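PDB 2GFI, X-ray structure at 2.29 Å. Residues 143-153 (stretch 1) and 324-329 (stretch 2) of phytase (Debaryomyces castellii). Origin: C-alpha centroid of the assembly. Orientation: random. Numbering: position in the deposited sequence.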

# COMPACT_ATOMS: atom_id res chain seq x y z
N ALA A 143 -17.45 -6.36 -11.91
CA ALA A 143 -16.54 -5.38 -12.46
C ALA A 143 -16.78 -5.28 -13.94
O ALA A 143 -16.69 -4.21 -14.54
CB ALA A 143 -15.08 -5.81 -12.19
N PHE A 144 -17.03 -6.44 -14.53
CA PHE A 144 -17.22 -6.53 -15.94
C PHE A 144 -18.53 -5.83 -16.31
O PHE A 144 -18.57 -5.10 -17.28
CB PHE A 144 -17.22 -8.00 -16.37
CG PHE A 144 -17.08 -8.21 -17.86
CD1 PHE A 144 -15.82 -8.47 -18.43
CD2 PHE A 144 -18.21 -8.20 -18.70
CE1 PHE A 144 -15.68 -8.72 -19.80
CE2 PHE A 144 -18.08 -8.46 -20.06
CZ PHE A 144 -16.82 -8.71 -20.60
N ARG A 145 -19.60 -6.05 -15.55
CA ARG A 145 -20.82 -5.32 -15.79
C ARG A 145 -20.57 -3.83 -15.64
O ARG A 145 -21.01 -3.07 -16.48
CB ARG A 145 -21.96 -5.74 -14.86
CG ARG A 145 -23.18 -4.80 -14.98
CD ARG A 145 -23.93 -4.78 -16.35
NE ARG A 145 -24.89 -5.81 -16.17
CZ ARG A 145 -26.18 -5.70 -16.00
NH1 ARG A 145 -26.86 -4.58 -16.17
NH2 ARG A 145 -26.79 -6.81 -15.72
N THR A 146 -19.87 -3.43 -14.58
CA THR A 146 -19.57 -2.01 -14.37
C THR A 146 -18.88 -1.38 -15.58
O THR A 146 -19.25 -0.32 -15.98
CB THR A 146 -18.73 -1.77 -13.11
OG1 THR A 146 -19.49 -2.10 -11.96
CG2 THR A 146 -18.51 -0.29 -12.91
N LYS A 147 -17.89 -2.07 -16.16
CA LYS A 147 -17.17 -1.57 -17.32
C LYS A 147 -17.93 -1.64 -18.64
O LYS A 147 -17.92 -0.67 -19.44
CB LYS A 147 -15.84 -2.32 -17.48
CG LYS A 147 -14.93 -1.58 -18.46
CD LYS A 147 -13.51 -2.11 -18.53
CE LYS A 147 -12.70 -1.38 -19.62
NZ LYS A 147 -11.33 -1.97 -19.80
N TYR A 148 -18.55 -2.79 -18.89
CA TYR A 148 -19.06 -3.12 -20.23
C TYR A 148 -20.56 -3.13 -20.37
O TYR A 148 -21.06 -3.30 -21.47
CB TYR A 148 -18.51 -4.46 -20.70
CG TYR A 148 -17.01 -4.50 -20.80
CD1 TYR A 148 -16.35 -3.82 -21.83
CD2 TYR A 148 -16.23 -5.21 -19.87
CE1 TYR A 148 -14.95 -3.86 -21.93
CE2 TYR A 148 -14.86 -5.27 -19.97
CZ TYR A 148 -14.22 -4.58 -20.99
OH TYR A 148 -12.84 -4.63 -21.08
N GLY A 149 -21.26 -2.97 -19.26
CA GLY A 149 -22.70 -3.11 -19.20
C GLY A 149 -23.53 -2.17 -20.07
O GLY A 149 -24.69 -2.46 -20.34
N GLU A 150 -22.97 -1.04 -20.52
CA GLU A 150 -23.67 -0.17 -21.46
C GLU A 150 -23.97 -0.95 -22.74
O GLU A 150 -24.89 -0.60 -23.49
CB GLU A 150 -22.85 1.07 -21.82
CG GLU A 150 -21.68 0.78 -22.75
CD GLU A 150 -20.67 1.91 -22.75
OE1 GLU A 150 -20.11 2.24 -21.67
OE2 GLU A 150 -20.46 2.51 -23.82
N LEU A 151 -23.18 -2.00 -22.99
CA LEU A 151 -23.31 -2.86 -24.17
C LEU A 151 -24.40 -3.91 -23.96
O LEU A 151 -24.75 -4.62 -24.88
CB LEU A 151 -22.00 -3.59 -24.45
CG LEU A 151 -20.84 -2.89 -25.15
CD1 LEU A 151 -19.75 -3.92 -25.46
CD2 LEU A 151 -21.28 -2.15 -26.39
N PHE A 152 -24.90 -4.02 -22.74
CA PHE A 152 -25.88 -5.05 -22.44
C PHE A 152 -27.27 -4.43 -22.53
O PHE A 152 -27.53 -3.39 -21.90
CB PHE A 152 -25.64 -5.63 -21.05
CG PHE A 152 -26.63 -6.73 -20.65
CD1 PHE A 152 -26.72 -7.92 -21.37
CD2 PHE A 152 -27.40 -6.59 -19.51
CE1 PHE A 152 -27.60 -8.92 -20.98
CE2 PHE A 152 -28.28 -7.59 -19.11
CZ PHE A 152 -28.39 -8.75 -19.84
N ASP A 153 -28.12 -5.06 -23.32
CA ASP A 153 -29.53 -4.72 -23.41
C ASP A 153 -30.30 -5.60 -22.45
O ASP A 153 -30.30 -6.83 -22.60
CB ASP A 153 -30.03 -4.98 -24.84
CG ASP A 153 -31.38 -4.28 -25.13
OD1 ASP A 153 -32.24 -4.20 -24.23
OD2 ASP A 153 -31.64 -3.76 -26.25
N ASN A 324 -26.38 -9.15 -29.80
CA ASN A 324 -25.55 -9.45 -28.65
C ASN A 324 -24.13 -8.94 -28.85
O ASN A 324 -23.46 -9.20 -29.86
CB ASN A 324 -25.58 -10.92 -28.27
CG ASN A 324 -24.73 -11.21 -27.03
OD1 ASN A 324 -23.66 -11.83 -27.14
ND2 ASN A 324 -25.20 -10.77 -25.87
N LYS A 325 -23.71 -8.15 -27.87
CA LYS A 325 -22.44 -7.46 -27.95
C LYS A 325 -21.44 -7.96 -26.89
O LYS A 325 -20.30 -7.54 -26.89
CB LYS A 325 -22.66 -5.95 -27.78
CG LYS A 325 -23.83 -5.37 -28.57
CD LYS A 325 -23.56 -5.48 -30.06
CE LYS A 325 -24.53 -4.64 -30.88
NZ LYS A 325 -24.24 -4.82 -32.33
N ILE A 326 -21.88 -8.82 -25.99
CA ILE A 326 -21.06 -9.28 -24.87
C ILE A 326 -20.90 -10.77 -24.97
O ILE A 326 -21.87 -11.53 -24.80
CB ILE A 326 -21.68 -8.86 -23.52
CG1 ILE A 326 -21.77 -7.35 -23.42
CG2 ILE A 326 -20.87 -9.37 -22.36
CD1 ILE A 326 -22.70 -6.89 -22.28
N TRP A 327 -19.67 -11.19 -25.26
CA TRP A 327 -19.32 -12.58 -25.43
C TRP A 327 -18.55 -13.03 -24.19
O TRP A 327 -17.54 -12.43 -23.84
CB TRP A 327 -18.51 -12.75 -26.72
CG TRP A 327 -19.34 -12.21 -27.84
CD1 TRP A 327 -19.20 -11.02 -28.48
CD2 TRP A 327 -20.53 -12.82 -28.37
NE1 TRP A 327 -20.21 -10.86 -29.40
CE2 TRP A 327 -21.04 -11.95 -29.36
CE3 TRP A 327 -21.21 -14.02 -28.13
CZ2 TRP A 327 -22.21 -12.24 -30.11
CZ3 TRP A 327 -22.36 -14.31 -28.87
CH2 TRP A 327 -22.84 -13.43 -29.85
N LEU A 328 -19.09 -14.06 -23.52
CA LEU A 328 -18.57 -14.59 -22.28
C LEU A 328 -18.30 -16.08 -22.45
O LEU A 328 -19.23 -16.89 -22.51
CB LEU A 328 -19.57 -14.36 -21.15
CG LEU A 328 -20.11 -12.94 -20.99
CD1 LEU A 328 -21.22 -12.91 -19.95
CD2 LEU A 328 -18.98 -11.96 -20.59
N SER A 329 -17.01 -16.42 -22.50
CA SER A 329 -16.55 -17.78 -22.73
C SER A 329 -15.61 -18.18 -21.61
O SER A 329 -14.70 -17.43 -21.26
CB SER A 329 -15.78 -17.91 -24.06
OG SER A 329 -16.59 -17.53 -25.13
O HOH W 1 -25.02 -7.15 -25.58

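Segments far apart in a sequence are often held against each other by a few apolar side chains, with the backbone's polar groups satisfied in other ways. The contact between residues 143-153 and 324-329 of this phytase is a compact example: no direct hydrogen bond crosses it, a single water does, and one branched aliphatic residue, Ile326, takes part in most of its contacts.

The first stretch carries helix, a 3-10 segment at residues 149-151 and then loop. The second enters a strand at Ile326. Helix and strand run nearly antiparallel, at 159° between their directions, but their axes come no closer than 11.7 Å. Side chains from both elements bridge that gap, whereas the backbones approach most closely beyond the helix, where the CA atoms of Leu151 and Lys325 are 6.0 Å apart.

Ile326 is the residue most covered, with 89 Å² of its surface buried by the other stretch. Its CA-to-CB bond points toward that stretch, and its chi1 of -61° (m) and chi2 of 165° (t) send the two branches to different neighbours. The CG2 methyl lies 3.7 Å from CE2 of Phe144, at the edge of the ring and near its plane. The longer branch meets the 3-10 segment and the loop: CG1 is 3.9 Å from CB of Leu151, and CD1 reaches 3.4 Å from CB of Phe152, the shortest of these apolar approaches. The same CD1 is 4.0 Å from the carbonyl O of Tyr148. That oxygen accepts a hydrogen bond from the backbone N of Leu151 at 2.9 Å, so the methyl packs beside a carbonyl already engaged within its own stretch.

Leu151, with 64 Å² covered, pairs this packing with the one polar link. Its CB faces CB of Lys325 at 4.1 Å, which shows that the lysine contributes the aliphatic base of its side chain; the end of that side chain leads away from the first stretch. Alongside, a water donates to Leu151 O at 2.6 Å and accepts from Lys325 N at 2.8 Å. The bridge joins two backbone groups that do not hydrogen-bond to each other directly, and it lies where the main chains are nearest.

Phe144, with 51 Å² covered, provides the reach from the helix. Its CA-to-CB bond points toward the strand, and a chi1 of -166° (t) extends the ring across the space between the elements. Its CE2 atom is 3.7 Å from Leu328 CD2 as well as from Ile326 CG2, so one corner of the ring touches two strand residues. Leu328 starts sideways, yet its end comes nearer. Trp327, between them, points away, in keeping with the alternation of a strand.

The general lesson is one of spacing: where the backbones are far apart, an aromatic ring meets side chains from the strand; where they converge, CB atoms come close and a water joins the main chains.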